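Local structure of endo-b-1,4-glucanase (Nasutitermes takasagoensis, 1KS8) at residues L222-N227 / Q261-K266; W217-L222 / N233-L238. The protein probably hydrolyses internal beta-1,4-glucosidic bonds of cellulose, lichenin and cereal beta-D-glucans, as a termite endoglucanase of glycosyl hydrolase family 9. All blocks are in the same frame, centred on the assembly; numbering follows the deposited sequence.

Following the chain from the N terminus, helix 212-226 comes first and supplies one side of both contacts. Its residues 217-222 meet 233-238 in contact 2, which closes a short helical hairpin with helix 229-241. Its C-terminal end and the residue after it, 222-227, meet 261-266 of helix 257-268 in contact 1, a longer loop that spans the whole of helix 229-241. The segments alternate along the chain, so the two contacts cross; they share Leu222. Leu263 joins them: its CD1 packs on Ala220 CB, 3.7 Å away, and also touches the rings of Trp217 and Trp221. Three successive helices of the (alpha/alpha)6 fold are thus tied together.

Contact 1: residues L222-N227 / Q261-K266; sequences LYRATN and QVLLAK
In the (alpha/alpha)6 barrel of this family 9 glucanase, Arg224 near the C-terminal end of helix 212-226 reaches across to Leu263 and Lys266 of helix 257-268. The two backbones stay well apart, with Arg224 CA and Leu263 CA 9.3 Å from each other. Side chains alone therefore make the contact, chiefly the long ones of Arg224 and Lys266, and it is small. The Arg224 chain runs extended from CG to NE, with CG anti to the backbone N (chi1 -175°), which carries the guanidinium over to the second helix. There its two terminal nitrogens find different neighbours. NH1 lies 3.9 Å from Leu263 CD2, a methyl that meets the guanidinium at a slant. NH2 lies 3.6 Å from Lys266 NZ, and the two side chains cross at about a right angle. Lys266 also starts extended, but it bends at its last torsion (chi4 -59°), and its CE stays 3.8 Å from Arg224 NH2.

Both groups are basic. Asp78 OD2 forms a salt bridge with Arg224 NH2, which probably eases their closeness. A water also accepts a hydrogen bond from that nitrogen, at the edge of the guanidinium and in its plane. The same water takes a weak bond from Lys266 NZ, so it links the two cationic groups. Ile164 of helix 149-165 also touches Arg224. Leu263 is buried and Lys266 is exposed, so the contact lies at the edge of the packed helices. The first helix ends two residues after Arg224, at Thr226. Thr226 closes the last turn: its OG1 donates to Leu222 O at 2.7 Å, from above the carbonyl plane.

Contact 2: residues W217-L222 / N233-L238; sequences WAAAWL and NTAESL
Helices 217-222 and 233-238 run nearly antiparallel, at 153° between their directions, and their axes approach to 8.0 Å. They belong to helices 212-226 and 229-241, which follow each other in the chain and form an antiparallel helical hairpin in this (alpha/alpha)6 fold. The backbones come closest at Ala219 and Ala235, whose CA atoms are 5.0 Å apart. Small side chains at this point allow so close an approach.

Both methyls point toward the opposite helix. Ala219 CB meets Ala235 CB at 3.6 Å, and it also lies 3.8 Å from Ala235 CA. The Ala235 methyl touches the backbone of the first helix too, with its CB 3.9 Å from Ala220 N. Thr234 adds a looser apolar touch through its methyl, CG2, which lies 4.3 Å from Ala219 CB. Its hydroxyl is used within its own helix, where OG1 is hydrogen-bonded to Thr230 O. No hydrogen bond joins the two segments.

Phe185 of helix 171-190 also packs on Ala219, so a further helix borders the Ala219-Ala235 pair. Trp217 points away from the hairpin, and its NE1 is hydrogen-bonded to Glu154. On that far side, Trp221 NE1 sits 3.1 Å above one face of the Trp217 ring, offset toward the rim.

Contact 1: residues L222-N227 / Q261-K266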
loop_
_atom_site.group_PDB
_atom_site.type_symbol
_atom_site.label_atom_id
_atom_site.label_comp_id
_atom_site.label_asym_id
_atom_site.label_seq_id
_atom_site.Cartn_x
_atom_site.Cartn_y
_atom_site.Cartn_z
ATOM N N LEU A 222 -3.331 -16.883 4.775
ATOM C CA LEU A 222 -3.601 -18.152 4.112
ATOM C C LEU A 222 -4.639 -18.943 4.895
ATOM O O LEU A 222 -5.485 -19.612 4.309
ATOM C CB LEU A 222 -2.312 -18.959 3.954
ATOM C CG LEU A 222 -1.544 -18.596 2.679
ATOM C CD1 LEU A 222 -0.153 -19.188 2.722
ATOM C CD2 LEU A 222 -2.321 -19.096 1.465
ATOM N N TYR A 223 -4.584 -18.864 6.220
ATOM C CA TYR A 223 -5.569 -19.569 7.031
ATOM C C TYR A 223 -6.948 -18.980 6.746
ATOM O O TYR A 223 -7.920 -19.707 6.549
ATOM C CB TYR A 223 -5.260 -19.427 8.522
ATOM C CG TYR A 223 -6.365 -19.965 9.403
ATOM C CD1 TYR A 223 -6.750 -21.304 9.334
ATOM C CD2 TYR A 223 -7.046 -19.129 10.288
ATOM C CE1 TYR A 223 -7.787 -21.798 10.123
ATOM C CE2 TYR A 223 -8.085 -19.613 11.084
ATOM C CZ TYR A 223 -8.449 -20.948 10.994
ATOM O OH TYR A 223 -9.478 -21.430 11.773
ATOM N N ARG A 224 -7.027 -17.656 6.720
ATOM C CA ARG A 224 -8.291 -16.985 6.464
ATOM C C ARG A 224 -8.867 -17.349 5.099
ATOM O O ARG A 224 -10.080 -17.488 4.947
ATOM C CB ARG A 224 -8.106 -15.465 6.553
ATOM C CG ARG A 224 -9.401 -14.683 6.430
ATOM C CD ARG A 224 -9.177 -13.191 6.591
ATOM N NE ARG A 224 -10.444 -12.490 6.756
ATOM C CZ ARG A 224 -10.554 -11.232 7.166
ATOM N NH1 ARG A 224 -9.466 -10.528 7.449
ATOM N NH2 ARG A 224 -11.754 -10.688 7.317
ATOM N N ALA A 225 -7.990 -17.511 4.113
ATOM C CA ALA A 225 -8.403 -17.829 2.748
ATOM C C ALA A 225 -8.677 -19.303 2.465
ATOM O O ALA A 225 -9.325 -19.634 1.469
ATOM C CB ALA A 225 -7.353 -17.316 1.769
ATOM N N THR A 226 -8.200 -20.188 3.334
ATOM C CA THR A 226 -8.379 -21.622 3.118
ATOM C C THR A 226 -9.113 -22.367 4.226
ATOM O O THR A 226 -9.706 -23.419 3.981
ATOM C CB THR A 226 -7.020 -22.313 2.943
ATOM O OG1 THR A 226 -6.267 -22.185 4.157
ATOM C CG2 THR A 226 -6.243 -21.679 1.798
ATOM N N ASN A 227 -9.062 -21.825 5.439
ATOM C CA ASN A 227 -9.689 -22.454 6.598
ATOM C C ASN A 227 -8.889 -23.714 6.921
ATOM O O ASN A 227 -9.356 -24.601 7.638
ATOM C CB ASN A 227 -11.147 -22.823 6.304
ATOM C CG ASN A 227 -11.908 -23.233 7.552
ATOM O OD1 ASN A 227 -13.004 -23.792 7.471
ATOM N ND2 ASN A 227 -11.336 -22.948 8.716
ATOM N N GLN A 261 -1.476 -8.846 14.717
ATOM C CA GLN A 261 -2.207 -8.995 15.965
ATOM C C GLN A 261 -3.715 -8.789 15.848
ATOM O O GLN A 261 -4.494 -9.579 16.382
ATOM C CB GLN A 261 -1.612 -8.051 17.008
ATOM C CG GLN A 261 -0.225 -8.493 17.457
ATOM C CD GLN A 261 0.573 -7.395 18.129
ATOM O OE1 GLN A 261 1.625 -7.654 18.718
ATOM N NE2 GLN A 261 0.089 -6.164 18.038
ATOM N N VAL A 262 -4.144 -7.742 15.150
ATOM C CA VAL A 262 -5.574 -7.515 15.022
ATOM C C VAL A 262 -6.193 -8.571 14.104
ATOM O O VAL A 262 -7.358 -8.936 14.263
ATOM C CB VAL A 262 -5.877 -6.076 14.509
ATOM C CG1 VAL A 262 -5.605 -5.964 13.020
ATOM C CG2 VAL A 262 -7.313 -5.701 14.838
ATOM N N LEU A 263 -5.402 -9.082 13.164
ATOM C CA LEU A 263 -5.877 -10.112 12.244
ATOM C C LEU A 263 -6.055 -11.422 13.018
ATOM O O LEU A 263 -7.106 -12.059 12.942
ATOM C CB LEU A 263 -4.865 -10.326 11.111
ATOM C CG LEU A 263 -5.362 -10.720 9.713
ATOM C CD1 LEU A 263 -4.224 -11.415 8.973
ATOM C CD2 LEU A 263 -6.570 -11.633 9.784
ATOM N N LEU A 264 -5.024 -11.824 13.758
ATOM C CA LEU A 264 -5.101 -13.054 14.539
ATOM C C LEU A 264 -6.175 -12.970 15.619
ATOM O O LEU A 264 -6.788 -13.978 15.967
ATOM C CB LEU A 264 -3.741 -13.384 15.169
ATOM C CG LEU A 264 -2.710 -13.974 14.200
ATOM C CD1 LEU A 264 -1.378 -14.144 14.902
ATOM C CD2 LEU A 264 -3.209 -15.315 13.672
ATOM N N ALA A 265 -6.409 -11.773 16.148
ATOM C CA ALA A 265 -7.435 -11.604 17.168
ATOM C C ALA A 265 -8.786 -11.973 16.559
ATOM O O ALA A 265 -9.608 -12.630 17.196
ATOM C CB ALA A 265 -7.458 -10.161 17.665
ATOM N N LYS A 266 -9.006 -11.556 15.317
ATOM C CA LYS A 266 -10.261 -11.846 14.634
ATOM C C LYS A 266 -10.385 -13.317 14.249
ATOM O O LYS A 266 -11.453 -13.916 14.383
ATOM C CB LYS A 266 -10.392 -10.985 13.376
ATOM C CG LYS A 266 -11.701 -11.184 12.624
ATOM C CD LYS A 266 -11.792 -10.261 11.418
ATOM C CE LYS A 266 -13.170 -10.321 10.774
ATOM N NZ LYS A 266 -13.516 -11.692 10.315
HETATM O O HOH W 1 -14.042 -12.429 7.169
#

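Contact 2: residues W217-L222 / N233-L238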
loop_
_atom_site.group_PDB
_atom_site.type_symbol
_atom_site.label_atom_id
_atom_site.label_comp_id
_atom_site.label_asym_id
_atom_site.label_seq_id
_atom_site.Cartn_x
_atom_site.Cartn_y
_atom_site.Cartn_z
ATOM N N TRP A 217 2.256 -13.093 9.116
ATOM C CA TRP A 217 1.245 -12.345 8.370
ATOM C C TRP A 217 0.715 -13.200 7.216
ATOM O O TRP A 217 -0.497 -13.349 7.045
ATOM C CB TRP A 217 1.896 -11.053 7.857
ATOM C CG TRP A 217 1.073 -10.115 7.002
ATOM C CD1 TRP A 217 1.375 -9.709 5.730
ATOM C CD2 TRP A 217 -0.068 -9.338 7.405
ATOM N NE1 TRP A 217 0.508 -8.725 5.323
ATOM C CE2 TRP A 217 -0.388 -8.476 6.329
ATOM C CE3 TRP A 217 -0.847 -9.281 8.570
ATOM C CZ2 TRP A 217 -1.451 -7.566 6.384
ATOM C CZ3 TRP A 217 -1.908 -8.373 8.624
ATOM C CH2 TRP A 217 -2.197 -7.529 7.537
ATOM N N ALA A 218 1.628 -13.771 6.434
ATOM C CA ALA A 218 1.255 -14.613 5.302
ATOM C C ALA A 218 0.490 -15.858 5.753
ATOM O O ALA A 218 -0.522 -16.229 5.153
ATOM C CB ALA A 218 2.502 -15.022 4.521
ATOM N N ALA A 219 0.976 -16.503 6.809
ATOM C CA ALA A 219 0.323 -17.703 7.320
ATOM C C ALA A 219 -1.093 -17.388 7.785
ATOM O O ALA A 219 -2.024 -18.150 7.528
ATOM C CB ALA A 219 1.133 -18.298 8.469
ATOM N N ALA A 220 -1.256 -16.259 8.468
ATOM C CA ALA A 220 -2.571 -15.862 8.954
ATOM C C ALA A 220 -3.534 -15.633 7.794
ATOM O O ALA A 220 -4.678 -16.083 7.831
ATOM C CB ALA A 220 -2.458 -14.603 9.806
ATOM N N TRP A 221 -3.076 -14.932 6.760
ATOM C CA TRP A 221 -3.927 -14.675 5.605
ATOM C C TRP A 221 -4.285 -15.962 4.870
ATOM O O TRP A 221 -5.412 -16.121 4.401
ATOM C CB TRP A 221 -3.257 -13.682 4.650
ATOM C CG TRP A 221 -3.533 -12.259 5.034
ATOM C CD1 TRP A 221 -2.666 -11.375 5.612
ATOM C CD2 TRP A 221 -4.786 -11.578 4.920
ATOM N NE1 TRP A 221 -3.305 -10.181 5.866
ATOM C CE2 TRP A 221 -4.608 -10.281 5.452
ATOM C CE3 TRP A 221 -6.046 -11.940 4.422
ATOM C CZ2 TRP A 221 -5.645 -9.343 5.499
ATOM C CZ3 TRP A 221 -7.076 -11.007 4.469
ATOM C CH2 TRP A 221 -6.867 -9.724 5.005
ATOM N N LEU A 222 -3.331 -16.883 4.775
ATOM C CA LEU A 222 -3.601 -18.152 4.112
ATOM C C LEU A 222 -4.639 -18.943 4.895
ATOM O O LEU A 222 -5.485 -19.612 4.309
ATOM C CB LEU A 222 -2.312 -18.959 3.954
ATOM C CG LEU A 222 -1.544 -18.596 2.679
ATOM C CD1 LEU A 222 -0.153 -19.188 2.722
ATOM C CD2 LEU A 222 -2.321 -19.096 1.465
ATOM N N ASN A 233 -1.915 -22.861 12.777
ATOM C CA ASN A 233 -0.938 -23.422 13.700
ATOM C C ASN A 233 0.437 -22.832 13.430
ATOM O O ASN A 233 1.156 -22.463 14.357
ATOM C CB ASN A 233 -0.896 -24.945 13.563
ATOM C CG ASN A 233 -2.162 -25.610 14.068
ATOM O OD1 ASN A 233 -2.422 -26.777 13.773
ATOM N ND2 ASN A 233 -2.952 -24.874 14.845
ATOM N N THR A 234 0.803 -22.742 12.156
ATOM C CA THR A 234 2.089 -22.176 11.780
ATOM C C THR A 234 2.145 -20.704 12.190
ATOM O O THR A 234 3.120 -20.256 12.787
ATOM C CB THR A 234 2.326 -22.295 10.258
ATOM O OG1 THR A 234 2.436 -23.679 9.900
ATOM C CG2 THR A 234 3.597 -21.571 9.856
ATOM N N ALA A 235 1.088 -19.958 11.884
ATOM C CA ALA A 235 1.041 -18.542 12.233
ATOM C C ALA A 235 1.259 -18.321 13.728
ATOM O O ALA A 235 2.096 -17.511 14.129
ATOM C CB ALA A 235 -0.294 -17.944 11.809
ATOM N N GLU A 236 0.511 -19.049 14.550
ATOM C CA GLU A 236 0.623 -18.904 15.997
ATOM C C GLU A 236 1.933 -19.437 16.559
ATOM O O GLU A 236 2.475 -18.876 17.509
ATOM C CB GLU A 236 -0.568 -19.572 16.687
ATOM C CG GLU A 236 -1.897 -18.914 16.346
ATOM C CD GLU A 236 -3.007 -19.289 17.304
ATOM O OE1 GLU A 236 -3.472 -20.446 17.263
ATOM O OE2 GLU A 236 -3.408 -18.420 18.105
ATOM N N SER A 237 2.446 -20.515 15.975
ATOM C CA SER A 237 3.709 -21.083 16.433
ATOM C C SER A 237 4.841 -20.091 16.177
ATOM O O SER A 237 5.670 -19.845 17.050
ATOM C CB SER A 237 3.999 -22.401 15.708
ATOM O OG SER A 237 3.072 -23.405 16.086
ATOM N N LEU A 238 4.870 -19.518 14.976
ATOM C CA LEU A 238 5.907 -18.556 14.629
ATOM C C LEU A 238 5.733 -17.265 15.425
ATOM O O LEU A 238 6.712 -16.629 15.808
ATOM C CB LEU A 238 5.881 -18.260 13.123
ATOM C CG LEU A 238 6.476 -19.319 12.181
ATOM C CD1 LEU A 238 7.940 -19.529 12.522
ATOM C CD2 LEU A 238 5.731 -20.630 12.300
#